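Putative exported protein (Bacteroides fragilis, PDB 3FZX) is of unknown function but binds calcium and has a closed antiparallel barrel of the YmcC-like kind, which is consistent with a role in lipid binding outside the cytoplasm. Local coordinates at residues A[93-98]-A[129-134]; A[109-114]-A[164-169]; A[116-121]-A[148-153]; A[138-143]-A[175-180]. One frame throughout, in Å; residues are numbered along the deposited sequence.

Contact 1 (A[93-98]-A[129-134]); sequences NMMNAD and LRLYQK
Q133 touches N96 and D98 where strand 127-133 meets the loop after helix 89-94. Its CG lies anti to the backbone N (chi1 -174°), and the chain is extended beyond it. CB is 4.2 Å from O of D98. CG packs on CB of D98 at 3.8 Å. CD lies against the amide of N96, with the two amide planes 83° apart. At the tip, OE1 takes a weak but straight hydrogen bond from ND2 of N96 at 3.2 Å; N139 gives OE1 a stronger one. NE2 lies 3.9 Å from both ND2 and OD1 of N96.

OD1 of N96 accepts from the backbone N of D98 at 3.1 Å, on a lone pair. This is an Asx turn. O of D98 accepts from N of K134 at 2.9 Å. CA of Q133 adds a CH...O contact to the same oxygen.

Deeper in, selenomethionine M94 is bent at chi2 and chi3, and its CE touches CB of L131 at 3.9 Å. CE of M95, also selenomethionine, reaches CD2 of L131 at 4.0 Å.

The contact is apolar inside and polar outside. Both amides act as bridges, N96 between turn and strand, Q133 between N96 and N139.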
loop_
_atom_site.group_PDB
_atom_site.type_symbol
_atom_site.label_atom_id
_atom_site.label_comp_id
_atom_site.label_asym_id
_atom_site.label_seq_id
_atom_site.Cartn_x
_atom_site.Cartn_y
_atom_site.Cartn_z
ATOM N N ASN A 93 13.673 -17.032 3.951
ATOM C CA ASN A 93 13.856 -18.063 4.967
ATOM C C ASN A 93 12.831 -18.087 6.091
ATOM O O ASN A 93 12.786 -19.053 6.817
ATOM C CB ASN A 93 15.276 -17.984 5.549
ATOM C CG ASN A 93 16.350 -18.402 4.530
ATOM O OD1 ASN A 93 16.029 -18.873 3.453
ATOM N ND2 ASN A 93 17.615 -18.223 4.872
HETATM N N MSE A 94 12.003 -17.064 6.248
HETATM C CA MSE A 94 10.993 -17.120 7.303
HETATM C C MSE A 94 9.594 -17.375 6.760
HETATM O O MSE A 94 8.650 -17.508 7.544
HETATM C CB MSE A 94 11.071 -15.906 8.244
HETATM C CG MSE A 94 11.096 -14.522 7.628
HETATM SE SE MSE A 94 9.351 -13.937 7.034
HETATM C CE MSE A 94 8.517 -13.416 8.794
HETATM N N MSE A 95 9.458 -17.497 5.435
HETATM C CA MSE A 95 8.131 -17.617 4.811
HETATM C C MSE A 95 7.516 -18.999 4.897
HETATM O O MSE A 95 8.194 -20.008 4.744
HETATM C CB MSE A 95 8.175 -17.259 3.336
HETATM C CG MSE A 95 8.000 -15.780 2.986
HETATM SE SE MSE A 95 8.559 -15.623 1.098
HETATM C CE MSE A 95 8.846 -13.680 1.185
ATOM N N ASN A 96 6.211 -19.007 5.125
ATOM C CA ASN A 96 5.382 -20.189 4.985
ATOM C C ASN A 96 3.960 -19.708 4.627
ATOM O O ASN A 96 3.707 -18.494 4.496
ATOM C CB ASN A 96 5.450 -21.088 6.230
ATOM C CG ASN A 96 5.110 -20.351 7.515
ATOM O OD1 ASN A 96 4.082 -19.674 7.607
ATOM N ND2 ASN A 96 5.975 -20.489 8.525
ATOM N N ALA A 97 3.050 -20.651 4.422
ATOM C CA ALA A 97 1.683 -20.339 4.013
ATOM C C ALA A 97 0.950 -19.382 4.954
ATOM O O ALA A 97 0.039 -18.702 4.519
ATOM C CB ALA A 97 0.886 -21.624 3.858
ATOM N N ASP A 98 1.316 -19.339 6.238
ATOM C CA ASP A 98 0.673 -18.435 7.188
ATOM C C ASP A 98 1.366 -17.068 7.325
ATOM O O ASP A 98 0.968 -16.270 8.178
ATOM C CB ASP A 98 0.540 -19.112 8.569
ATOM C CG ASP A 98 -0.451 -20.288 8.563
ATOM O OD1 ASP A 98 -1.085 -20.580 7.529
ATOM O OD2 ASP A 98 -0.592 -20.939 9.609
ATOM N N LEU A 129 8.577 -2.739 4.309
ATOM C CA LEU A 129 7.837 -3.978 4.182
ATOM C C LEU A 129 7.927 -4.708 5.511
ATOM O O LEU A 129 9.019 -4.869 6.053
ATOM C CB LEU A 129 8.443 -4.846 3.067
ATOM C CG LEU A 129 7.785 -6.189 2.792
ATOM C CD1 LEU A 129 6.369 -6.052 2.226
ATOM C CD2 LEU A 129 8.704 -6.981 1.878
ATOM N N ARG A 130 6.781 -5.151 6.026
ATOM C CA ARG A 130 6.725 -5.962 7.240
ATOM C C ARG A 130 6.104 -7.317 6.911
ATOM O O ARG A 130 5.100 -7.381 6.201
ATOM C CB ARG A 130 5.933 -5.233 8.331
ATOM C CG ARG A 130 6.737 -4.021 8.913
ATOM C CD ARG A 130 5.892 -3.150 9.753
ATOM N NE ARG A 130 6.667 -2.161 10.497
ATOM C CZ ARG A 130 6.161 -1.234 11.302
ATOM N NH1 ARG A 130 4.846 -1.110 11.463
ATOM N NH2 ARG A 130 6.978 -0.413 11.951
ATOM N N LEU A 131 6.720 -8.394 7.413
ATOM C CA LEU A 131 6.203 -9.746 7.237
ATOM C C LEU A 131 5.906 -10.332 8.613
ATOM O O LEU A 131 6.576 -10.026 9.597
ATOM C CB LEU A 131 7.195 -10.633 6.474
ATOM C CG LEU A 131 7.674 -10.072 5.129
ATOM C CD1 LEU A 131 8.896 -9.193 5.287
ATOM C CD2 LEU A 131 7.958 -11.189 4.143
ATOM N N TYR A 132 4.870 -11.141 8.698
ATOM C CA TYR A 132 4.498 -11.751 9.980
ATOM C C TYR A 132 3.699 -12.996 9.746
ATOM O O TYR A 132 2.919 -13.054 8.817
ATOM C CB TYR A 132 3.661 -10.808 10.848
ATOM C CG TYR A 132 2.952 -9.730 10.084
ATOM C CD1 TYR A 132 1.680 -9.918 9.526
ATOM C CD2 TYR A 132 3.577 -8.492 9.928
ATOM C CE1 TYR A 132 1.078 -8.881 8.812
ATOM C CE2 TYR A 132 3.002 -7.470 9.232
ATOM C CZ TYR A 132 1.774 -7.647 8.675
ATOM O OH TYR A 132 1.320 -6.547 8.015
ATOM N N GLN A 133 3.907 -13.986 10.601
ATOM C CA GLN A 133 3.130 -15.217 10.578
ATOM C C GLN A 133 1.910 -15.117 11.499
ATOM O O GLN A 133 2.044 -14.887 12.699
ATOM C CB GLN A 133 3.987 -16.403 11.027
ATOM C CG GLN A 133 3.275 -17.750 10.879
ATOM C CD GLN A 133 4.176 -18.920 11.208
ATOM O OE1 GLN A 133 5.405 -18.798 11.206
ATOM N NE2 GLN A 133 3.567 -20.067 11.501
ATOM N N LYS A 134 0.734 -15.336 10.920
ATOM C CA LYS A 134 -0.510 -15.422 11.659
ATOM C C LYS A 134 -0.445 -16.694 12.499
ATOM O O LYS A 134 -0.160 -17.760 11.969
ATOM C CB LYS A 134 -1.706 -15.485 10.697
ATOM C CG LYS A 134 -3.040 -15.227 11.386
ATOM C CD LYS A 134 -4.231 -15.679 10.554
ATOM C CE LYS A 134 -5.533 -15.513 11.347
ATOM N NZ LYS A 134 -6.595 -16.420 10.825
#

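Contact 2 (A[109-114]-A[164-169]); sequences PDAFSN and YCTKVK
F112 has CG anti to its carbonyl carbon (chi1 -48°), which sets CG beside the backbone N, and the ring reaches T166 and Y164. T166 has OG1 anti to its own carbonyl carbon (chi1 -71°), on the side where the loop lies. The two groups meet closely. OG1 of T166 sits over one face of the F112 ring, and its nearest ring atom is CZ at 3.2 Å. Atom C of C165 lies at the edge of the same ring, near its plane, 3.6 Å from CZ of F112.

Y164 comes to the ring from further back along the strand. The two aromatic rings meet rim to rim, and neither covers the other. Their planes are 52° apart, and CE1 of F112 is 3.5 Å from CD2 of Y164.

A111 points its CB toward the strand and touches OG1 of T166 at 3.4 Å. That hydroxyl is also joined to the loop through water 1. The water donates to O of P109, accepts from N of A111 at 2.8 Å, and lies 2.5 Å from OG1 of T166. One water therefore ties two backbone groups of the loop to a strand side chain.

The loop is also held from within. OD1 of D110 accepts from N of S113, an Asx motif, and N of N114 bonds to O of D110.

Segment 109-114 follows strand 99-107 and lies on strand 161-175. That strand runs between strands 136-158 and 180-190. F10 and P191 also touch F112, and Y189 of strand 180-190 packs against T166.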
loop_
_atom_site.group_PDB
_atom_site.type_symbol
_atom_site.label_atom_id
_atom_site.label_comp_id
_atom_site.label_asym_id
_atom_site.label_seq_id
_atom_site.Cartn_x
_atom_site.Cartn_y
_atom_site.Cartn_z
ATOM N N PRO A 109 10.900 5.820 -10.816
ATOM C CA PRO A 109 10.967 6.838 -11.843
ATOM C C PRO A 109 11.400 6.325 -13.201
ATOM O O PRO A 109 12.107 5.303 -13.337
ATOM C CB PRO A 109 12.003 7.831 -11.326
ATOM C CG PRO A 109 12.390 7.413 -9.988
ATOM C CD PRO A 109 11.862 6.044 -9.728
ATOM N N ASP A 110 10.975 7.078 -14.199
ATOM C CA ASP A 110 11.227 6.794 -15.593
ATOM C C ASP A 110 12.437 7.613 -16.037
ATOM O O ASP A 110 12.298 8.743 -16.510
ATOM C CB ASP A 110 9.974 7.167 -16.387
ATOM C CG ASP A 110 10.098 6.893 -17.858
ATOM O OD1 ASP A 110 11.176 6.432 -18.314
ATOM O OD2 ASP A 110 9.082 7.130 -18.544
ATOM N N ALA A 111 13.620 7.040 -15.847
ATOM C CA ALA A 111 14.895 7.650 -16.258
ATOM C C ALA A 111 14.928 7.846 -17.760
ATOM O O ALA A 111 15.424 8.859 -18.270
ATOM C CB ALA A 111 16.061 6.762 -15.844
ATOM N N PHE A 112 14.348 6.865 -18.445
ATOM C CA PHE A 112 14.377 6.750 -19.903
ATOM C C PHE A 112 13.659 7.896 -20.580
ATOM O O PHE A 112 14.013 8.235 -21.696
ATOM C CB PHE A 112 13.777 5.406 -20.377
ATOM C CG PHE A 112 14.299 4.171 -19.635
ATOM C CD1 PHE A 112 15.557 3.636 -19.918
ATOM C CD2 PHE A 112 13.496 3.517 -18.678
ATOM C CE1 PHE A 112 16.028 2.469 -19.239
ATOM C CE2 PHE A 112 13.967 2.342 -17.996
ATOM C CZ PHE A 112 15.229 1.826 -18.290
ATOM N N SER A 113 12.650 8.481 -19.932
ATOM C CA SER A 113 12.000 9.670 -20.468
ATOM C C SER A 113 12.475 10.908 -19.718
ATOM O O SER A 113 12.736 11.910 -20.348
ATOM C CB SER A 113 10.474 9.552 -20.440
ATOM O OG SER A 113 9.895 10.132 -19.282
ATOM N N ASN A 114 12.573 10.847 -18.386
ATOM C CA ASN A 114 13.075 11.963 -17.551
ATOM C C ASN A 114 14.477 11.680 -17.023
ATOM O O ASN A 114 14.619 11.097 -15.951
ATOM C CB ASN A 114 12.140 12.191 -16.380
ATOM C CG ASN A 114 10.724 12.301 -16.824
ATOM O OD1 ASN A 114 10.461 12.451 -18.025
ATOM N ND2 ASN A 114 9.787 12.208 -15.878
ATOM N N TYR A 164 17.647 -3.269 -21.526
ATOM C CA TYR A 164 18.152 -1.950 -21.152
ATOM C C TYR A 164 17.423 -1.565 -19.883
ATOM O O TYR A 164 16.188 -1.551 -19.853
ATOM C CB TYR A 164 17.926 -0.914 -22.272
ATOM C CG TYR A 164 18.784 0.322 -22.105
ATOM C CD1 TYR A 164 20.163 0.242 -22.265
ATOM C CD2 TYR A 164 18.234 1.554 -21.780
ATOM C CE1 TYR A 164 20.984 1.348 -22.108
ATOM C CE2 TYR A 164 19.058 2.699 -21.630
ATOM C CZ TYR A 164 20.435 2.568 -21.803
ATOM O OH TYR A 164 21.290 3.636 -21.666
ATOM N N CYS A 165 18.192 -1.299 -18.829
ATOM C CA CYS A 165 17.666 -1.083 -17.494
ATOM C C CYS A 165 18.119 0.211 -16.853
ATOM O O CYS A 165 19.154 0.781 -17.231
ATOM C CB CYS A 165 18.194 -2.182 -16.570
ATOM S SG CYS A 165 17.501 -3.746 -16.921
ATOM N N THR A 166 17.352 0.627 -15.848
ATOM C CA THR A 166 17.780 1.665 -14.918
ATOM C C THR A 166 18.373 0.977 -13.688
ATOM O O THR A 166 17.758 0.063 -13.141
ATOM C CB THR A 166 16.596 2.557 -14.493
ATOM O OG1 THR A 166 16.218 3.348 -15.616
ATOM C CG2 THR A 166 16.977 3.473 -13.307
ATOM N N LYS A 167 19.568 1.415 -13.289
ATOM C CA LYS A 167 20.273 0.895 -12.115
ATOM C C LYS A 167 20.148 1.867 -10.964
ATOM O O LYS A 167 20.443 3.049 -11.105
ATOM C CB LYS A 167 21.753 0.692 -12.402
ATOM C CG LYS A 167 22.540 0.075 -11.225
ATOM C CD LYS A 167 23.995 -0.113 -11.575
ATOM C CE LYS A 167 24.818 -0.563 -10.382
ATOM N NZ LYS A 167 26.214 -0.981 -10.834
ATOM N N VAL A 168 19.720 1.339 -9.829
ATOM C CA VAL A 168 19.476 2.082 -8.623
ATOM C C VAL A 168 20.303 1.473 -7.481
ATOM O O VAL A 168 20.553 0.271 -7.467
ATOM C CB VAL A 168 17.960 2.019 -8.302
ATOM C CG1 VAL A 168 17.666 2.568 -6.929
ATOM C CG2 VAL A 168 17.197 2.818 -9.334
ATOM N N LYS A 169 20.792 2.319 -6.580
ATOM C CA LYS A 169 21.466 1.879 -5.359
ATOM C C LYS A 169 20.562 2.290 -4.193
ATOM O O LYS A 169 19.919 3.333 -4.254
ATOM C CB LYS A 169 22.842 2.532 -5.226
ATOM C CG LYS A 169 23.622 2.116 -3.973
ATOM C CD LYS A 169 25.048 2.703 -3.900
ATOM C CE LYS A 169 25.725 2.376 -2.529
ATOM N NZ LYS A 169 27.121 2.937 -2.332
HETATM O O HOH W 1 13.859 4.310 -15.528
#

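Contact 3 (A[116-121]-A[148-153]); sequences MNPGDD and REFVTT. With CA (calcium ion), chain C; CA (calcium ion), chain B.
D121, whose CB packs on O of R148 at 3.2 Å, binds two calcium ions with one carboxylate. OD1 of D121 bridges the pair, at 2.4 Å from the calcium of chain C and 2.6 Å from that of chain B. OD2 binds the chain B ion too, so the carboxylate grips that ion with both oxygens. O of G119 is a second ligand of the chain C ion, at 2.4 Å; one more comes from outside the two segments. Waters bind both ions. D122, next in the chain, belongs to the second calcium site. E149 belongs to a calcium site of this protein, but in this chain its OE1 stays 3.9 Å from the chain C ion.

The loop is fixed to the strand by two nearly straight backbone bonds. N of G119 donates to O of F150 at 2.8 Å, and N of F150 donates to O of D120 at 2.9 Å. A type II turn from N117 to D120 shapes this piece, with G119 at a positive phi of 100°.

The F150 ring holds the other end. CB of M116, a selenomethionine, lies over one face in a CH-pi contact, 3.9 Å from the ring centroid. Its SE sits obliquely to the ring, a Met-aromatic contact. N of P118 lies at the ring edge.

Segment 116-121 belongs to the long loop between strands 99-107 and 127-133. It lies along strand 136-158, whose next neighbour is strand 161-175. V151 and T152 form a classic beta bulge opposite K167 of that strand.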
loop_
_atom_site.group_PDB
_atom_site.type_symbol
_atom_site.label_atom_id
_atom_site.label_comp_id
_atom_site.label_asym_id
_atom_site.label_seq_id
_atom_site.Cartn_x
_atom_site.Cartn_y
_atom_site.Cartn_z
HETATM N N MSE A 116 18.165 11.463 -15.450
HETATM C CA MSE A 116 18.670 11.712 -14.135
HETATM C C MSE A 116 20.161 11.681 -14.172
HETATM O O MSE A 116 20.735 10.967 -14.967
HETATM C CB MSE A 116 18.161 10.625 -13.203
HETATM C CG MSE A 116 16.698 10.772 -12.944
HETATM SE SE MSE A 116 16.034 9.353 -11.825
HETATM C CE MSE A 116 15.917 7.934 -13.123
ATOM N N ASN A 117 20.784 12.486 -13.325
ATOM C CA ASN A 117 22.221 12.433 -13.132
ATOM C C ASN A 117 22.543 11.400 -12.047
ATOM O O ASN A 117 21.762 11.210 -11.110
ATOM C CB ASN A 117 22.737 13.817 -12.784
ATOM C CG ASN A 117 22.620 14.780 -13.959
ATOM O OD1 ASN A 117 22.785 14.381 -15.105
ATOM N ND2 ASN A 117 22.331 16.043 -13.682
ATOM N N PRO A 118 23.669 10.685 -12.192
ATOM C CA PRO A 118 24.123 9.765 -11.149
ATOM C C PRO A 118 24.120 10.446 -9.784
ATOM O O PRO A 118 24.653 11.545 -9.643
ATOM C CB PRO A 118 25.554 9.422 -11.577
ATOM C CG PRO A 118 25.577 9.623 -13.042
ATOM C CD PRO A 118 24.528 10.632 -13.389
ATOM N N GLY A 119 23.494 9.802 -8.807
ATOM C CA GLY A 119 23.364 10.351 -7.481
ATOM C C GLY A 119 22.019 10.977 -7.227
ATOM O O GLY A 119 21.700 11.227 -6.086
ATOM N N ASP A 120 21.214 11.241 -8.259
ATOM C CA ASP A 120 19.885 11.833 -8.043
ATOM C C ASP A 120 19.038 10.895 -7.172
ATOM O O ASP A 120 18.883 9.701 -7.484
ATOM C CB ASP A 120 19.142 12.082 -9.357
ATOM C CG ASP A 120 19.697 13.239 -10.155
ATOM O OD1 ASP A 120 20.599 13.967 -9.705
ATOM O OD2 ASP A 120 19.203 13.414 -11.277
ATOM N N ASP A 121 18.471 11.443 -6.095
ATOM C CA ASP A 121 17.729 10.634 -5.119
ATOM C C ASP A 121 16.368 11.162 -4.698
ATOM O O ASP A 121 15.568 10.417 -4.122
ATOM C CB ASP A 121 18.594 10.395 -3.858
ATOM C CG ASP A 121 18.944 11.675 -3.116
ATOM O OD1 ASP A 121 19.786 12.442 -3.599
ATOM O OD2 ASP A 121 18.410 11.926 -2.023
ATOM N N ARG A 148 17.280 5.527 -1.807
ATOM C CA ARG A 148 17.413 5.005 -3.153
ATOM C C ARG A 148 17.926 6.169 -4.031
ATOM O O ARG A 148 17.552 7.332 -3.838
ATOM C CB ARG A 148 16.058 4.523 -3.650
ATOM C CG ARG A 148 15.443 3.455 -2.779
ATOM C CD ARG A 148 13.933 3.426 -2.904
ATOM N NE ARG A 148 13.548 2.896 -4.180
ATOM C CZ ARG A 148 12.499 3.265 -4.923
ATOM N NH1 ARG A 148 11.632 4.217 -4.554
ATOM N NH2 ARG A 148 12.334 2.641 -6.080
ATOM N N GLU A 149 18.817 5.850 -4.959
ATOM C CA GLU A 149 19.372 6.821 -5.886
ATOM C C GLU A 149 19.770 6.178 -7.213
ATOM O O GLU A 149 20.115 4.998 -7.294
ATOM C CB GLU A 149 20.588 7.522 -5.296
ATOM C CG GLU A 149 21.791 6.623 -5.088
ATOM C CD GLU A 149 22.960 7.353 -4.427
ATOM O OE1 GLU A 149 22.824 8.519 -4.015
ATOM O OE2 GLU A 149 24.026 6.752 -4.331
ATOM N N PHE A 150 19.761 7.020 -8.227
ATOM C CA PHE A 150 20.072 6.647 -9.567
ATOM C C PHE A 150 21.582 6.447 -9.711
ATOM O O PHE A 150 22.359 7.247 -9.208
ATOM C CB PHE A 150 19.568 7.756 -10.521
ATOM C CG PHE A 150 19.901 7.524 -11.950
ATOM C CD1 PHE A 150 19.103 6.702 -12.740
ATOM C CD2 PHE A 150 21.016 8.133 -12.521
ATOM C CE1 PHE A 150 19.405 6.488 -14.086
ATOM C CE2 PHE A 150 21.320 7.929 -13.865
ATOM C CZ PHE A 150 20.508 7.095 -14.646
ATOM N N VAL A 151 21.970 5.398 -10.437
ATOM C CA VAL A 151 23.375 5.107 -10.749
ATOM C C VAL A 151 23.649 5.334 -12.246
ATOM O O VAL A 151 24.474 6.164 -12.624
ATOM C CB VAL A 151 23.744 3.661 -10.355
ATOM C CG1 VAL A 151 25.192 3.350 -10.765
ATOM C CG2 VAL A 151 23.523 3.445 -8.834
ATOM N N THR A 152 22.932 4.604 -13.081
ATOM C CA THR A 152 23.098 4.680 -14.511
ATOM C C THR A 152 21.953 3.948 -15.229
ATOM O O THR A 152 21.040 3.362 -14.582
ATOM C CB THR A 152 24.455 4.051 -14.942
ATOM O OG1 THR A 152 24.701 4.368 -16.311
ATOM C CG2 THR A 152 24.470 2.508 -14.780
ATOM N N THR A 153 21.990 4.000 -16.562
ATOM C CA THR A 153 21.175 3.092 -17.378
ATOM C C THR A 153 22.149 2.271 -18.201
ATOM O O THR A 153 23.182 2.783 -18.627
ATOM C CB THR A 153 20.147 3.798 -18.259
ATOM O OG1 THR A 153 20.812 4.620 -19.227
ATOM C CG2 THR A 153 19.196 4.656 -17.393
HETATM CA CA CA C . 22.152 12.397 -4.086
HETATM CA CA CA B . 19.332 14.156 -1.674
HETATM O O HOH W 2 15.989 8.545 -2.179
HETATM O O HOH W 3 19.725 16.243 -0.468
HETATM O O HOH W 4 17.378 14.002 0.395
HETATM O O HOH W 5 19.875 13.555 0.338
HETATM O O HOH W 6 19.799 15.703 -3.367
HETATM O O HOH W 7 21.529 14.252 -5.195
#

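Contact 4 (A[138-143]-A[175-180]); sequences NNRAEI and WTPKET
E142 and W175 form an antiparallel hydrogen-bonded pair. N of E142 donates to O of W175, and N of W175 donates to O of E142, both at 2.9 Å. A third, weaker contact reaches the same carbonyl of W175: CA of A141 makes a CH...O approach at 3.3 Å.

The packing contacts centre on R140. Its CG stands between the backbone N and the carbonyl carbon (chi1 64°), and the chain runs extended to NE. The guanidinium then meets two side chains. CG of P177 lies over one of its faces, 3.7 Å from NH1. NH2 comes to the W175 ring at the edge, near the ring plane, 3.7 Å from CH2. The guanidinium and ring planes are 60° apart. P177 also packs on the backbone: its CD is 3.3 Å from O of R140, and its CG touches O of N138. CB of A141 meets CG2 of T176 at 4.0 Å.

The polar ends have partners elsewhere. R140 NH1 bonds to O of K137, and NH2 bonds to O of E43 of the second subunit. E142 forms a salt bridge with R130.

Within segment 175-180, OG1 of T176 accepts from N of E179, an ST motif. T176 and E179 also exchange backbone bonds and close the turn.

The contact pairs the end of strand 161-175 with strand 136-158 where the chain turns toward strand 180-190. On its other side, strand 136-158 is bonded to strand 127-133. T176 also touches T90 of helix 89-94.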
loop_
_atom_site.group_PDB
_atom_site.type_symbol
_atom_site.label_atom_id
_atom_site.label_comp_id
_atom_site.label_asym_id
_atom_site.label_seq_id
_atom_site.Cartn_x
_atom_site.Cartn_y
_atom_site.Cartn_z
ATOM N N ASN A 138 6.174 -14.359 16.873
ATOM C CA ASN A 138 7.627 -14.319 16.980
ATOM C C ASN A 138 8.279 -14.426 15.636
ATOM O O ASN A 138 9.395 -13.960 15.477
ATOM C CB ASN A 138 8.171 -15.456 17.851
ATOM C CG ASN A 138 7.926 -15.235 19.318
ATOM O OD1 ASN A 138 7.593 -14.131 19.752
ATOM N ND2 ASN A 138 8.117 -16.283 20.102
ATOM N N ASN A 139 7.610 -15.073 14.685
ATOM C CA ASN A 139 8.129 -15.136 13.335
ATOM C C ASN A 139 7.642 -13.917 12.547
ATOM O O ASN A 139 6.657 -13.989 11.832
ATOM C CB ASN A 139 7.739 -16.442 12.636
ATOM C CG ASN A 139 8.279 -16.527 11.242
ATOM O OD1 ASN A 139 9.294 -15.913 10.935
ATOM N ND2 ASN A 139 7.581 -17.253 10.367
ATOM N N ARG A 140 8.348 -12.803 12.708
ATOM C CA ARG A 140 8.092 -11.601 11.925
ATOM C C ARG A 140 9.382 -10.885 11.530
ATOM O O ARG A 140 10.447 -11.151 12.086
ATOM C CB ARG A 140 7.196 -10.651 12.702
ATOM C CG ARG A 140 7.758 -10.110 13.965
ATOM C CD ARG A 140 6.682 -9.349 14.703
ATOM N NE ARG A 140 7.221 -8.603 15.836
ATOM C CZ ARG A 140 7.595 -9.144 17.001
ATOM N NH1 ARG A 140 7.548 -10.454 17.224
ATOM N NH2 ARG A 140 8.059 -8.369 17.944
ATOM N N ALA A 141 9.262 -9.945 10.600
ATOM C CA ALA A 141 10.412 -9.222 10.091
ATOM C C ALA A 141 9.982 -7.868 9.551
ATOM O O ALA A 141 8.837 -7.704 9.151
ATOM C CB ALA A 141 11.071 -10.050 8.972
ATOM N N GLU A 142 10.911 -6.920 9.538
ATOM C CA GLU A 142 10.732 -5.622 8.891
ATOM C C GLU A 142 11.913 -5.325 7.963
ATOM O O GLU A 142 13.083 -5.435 8.388
ATOM C CB GLU A 142 10.630 -4.522 9.917
ATOM C CG GLU A 142 10.471 -3.116 9.315
ATOM C CD GLU A 142 10.380 -2.037 10.381
ATOM O OE1 GLU A 142 9.290 -1.783 10.915
ATOM O OE2 GLU A 142 11.407 -1.413 10.679
ATOM N N ILE A 143 11.616 -4.962 6.711
ATOM C CA ILE A 143 12.663 -4.549 5.750
ATOM C C ILE A 143 12.431 -3.094 5.337
ATOM O O ILE A 143 11.438 -2.775 4.667
ATOM C CB ILE A 143 12.727 -5.419 4.479
ATOM C CG1 ILE A 143 12.905 -6.912 4.818
ATOM C CG2 ILE A 143 13.944 -4.983 3.600
ATOM C CD1 ILE A 143 12.642 -7.856 3.636
ATOM N N TRP A 175 15.213 -6.129 10.289
ATOM C CA TRP A 175 15.071 -6.481 11.676
ATOM C C TRP A 175 14.162 -7.681 11.818
ATOM O O TRP A 175 13.150 -7.766 11.144
ATOM C CB TRP A 175 14.461 -5.326 12.417
ATOM C CG TRP A 175 14.245 -5.637 13.869
ATOM C CD1 TRP A 175 15.132 -5.450 14.864
ATOM C CD2 TRP A 175 13.072 -6.213 14.475
ATOM N NE1 TRP A 175 14.606 -5.858 16.050
ATOM C CE2 TRP A 175 13.342 -6.341 15.849
ATOM C CE3 TRP A 175 11.832 -6.644 13.985
ATOM C CZ2 TRP A 175 12.403 -6.863 16.768
ATOM C CZ3 TRP A 175 10.898 -7.175 14.888
ATOM C CH2 TRP A 175 11.195 -7.288 16.263
ATOM N N THR A 176 14.561 -8.627 12.656
ATOM C CA THR A 176 13.689 -9.694 13.165
ATOM C C THR A 176 13.933 -9.653 14.665
ATOM O O THR A 176 14.862 -8.979 15.113
ATOM C CB THR A 176 14.062 -11.112 12.684
ATOM O OG1 THR A 176 15.295 -11.524 13.309
ATOM C CG2 THR A 176 14.175 -11.166 11.199
ATOM N N PRO A 177 13.084 -10.344 15.453
ATOM C CA PRO A 177 13.341 -10.409 16.898
ATOM C C PRO A 177 14.696 -11.036 17.251
ATOM O O PRO A 177 15.189 -10.777 18.325
ATOM C CB PRO A 177 12.202 -11.290 17.419
ATOM C CG PRO A 177 11.117 -11.123 16.392
ATOM C CD PRO A 177 11.812 -11.001 15.094
ATOM N N LYS A 178 15.273 -11.843 16.359
ATOM C CA LYS A 178 16.582 -12.457 16.591
ATOM C C LYS A 178 17.782 -11.624 16.131
ATOM O O LYS A 178 18.869 -11.822 16.661
ATOM C CB LYS A 178 16.638 -13.862 15.969
ATOM C CG LYS A 178 15.758 -14.848 16.760
ATOM C CD LYS A 178 15.670 -16.256 16.166
ATOM C CE LYS A 178 15.005 -17.197 17.179
ATOM N NZ LYS A 178 14.823 -18.606 16.711
ATOM N N GLU A 179 17.614 -10.701 15.173
ATOM C CA GLU A 179 18.751 -9.882 14.688
ATOM C C GLU A 179 18.427 -8.687 13.788
ATOM O O GLU A 179 17.386 -8.650 13.145
ATOM C CB GLU A 179 19.733 -10.756 13.913
ATOM C CG GLU A 179 19.098 -11.598 12.824
ATOM C CD GLU A 179 20.132 -12.273 11.945
ATOM O OE1 GLU A 179 21.341 -12.183 12.254
ATOM O OE2 GLU A 179 19.738 -12.888 10.931
ATOM N N THR A 180 19.356 -7.728 13.769
ATOM C CA THR A 180 19.351 -6.602 12.853
ATOM C C THR A 180 20.492 -6.780 11.887
ATOM O O THR A 180 21.606 -7.012 12.312
ATOM C CB THR A 180 19.590 -5.271 13.553
ATOM O OG1 THR A 180 18.524 -5.025 14.462
ATOM C CG2 THR A 180 19.638 -4.117 12.534
#

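In the fold
The four contacts form two groups far apart on one antiparallel barrel, about 30 Å between centres. Contacts 1 and 4 have centres 10 Å apart and touch through neighbouring strands 127-133 and 136-158, where L129 and I143 are probably hydrogen-bonded. Both also reach the second subunit. Contacts 2 and 3 have centres 8 Å apart; they use neighbouring strands 136-158 and 161-175, with probable hydrogen bonds between Y164 OH and T153 OG1 and between K167 N and T152 O. Strand 136-158 links the groups, since contacts 3 and 4 both use it. The calcium ions belong to contact 3. Contact 2 takes no part in the site; the T166 side chain is about 14 Å from a calcium ion.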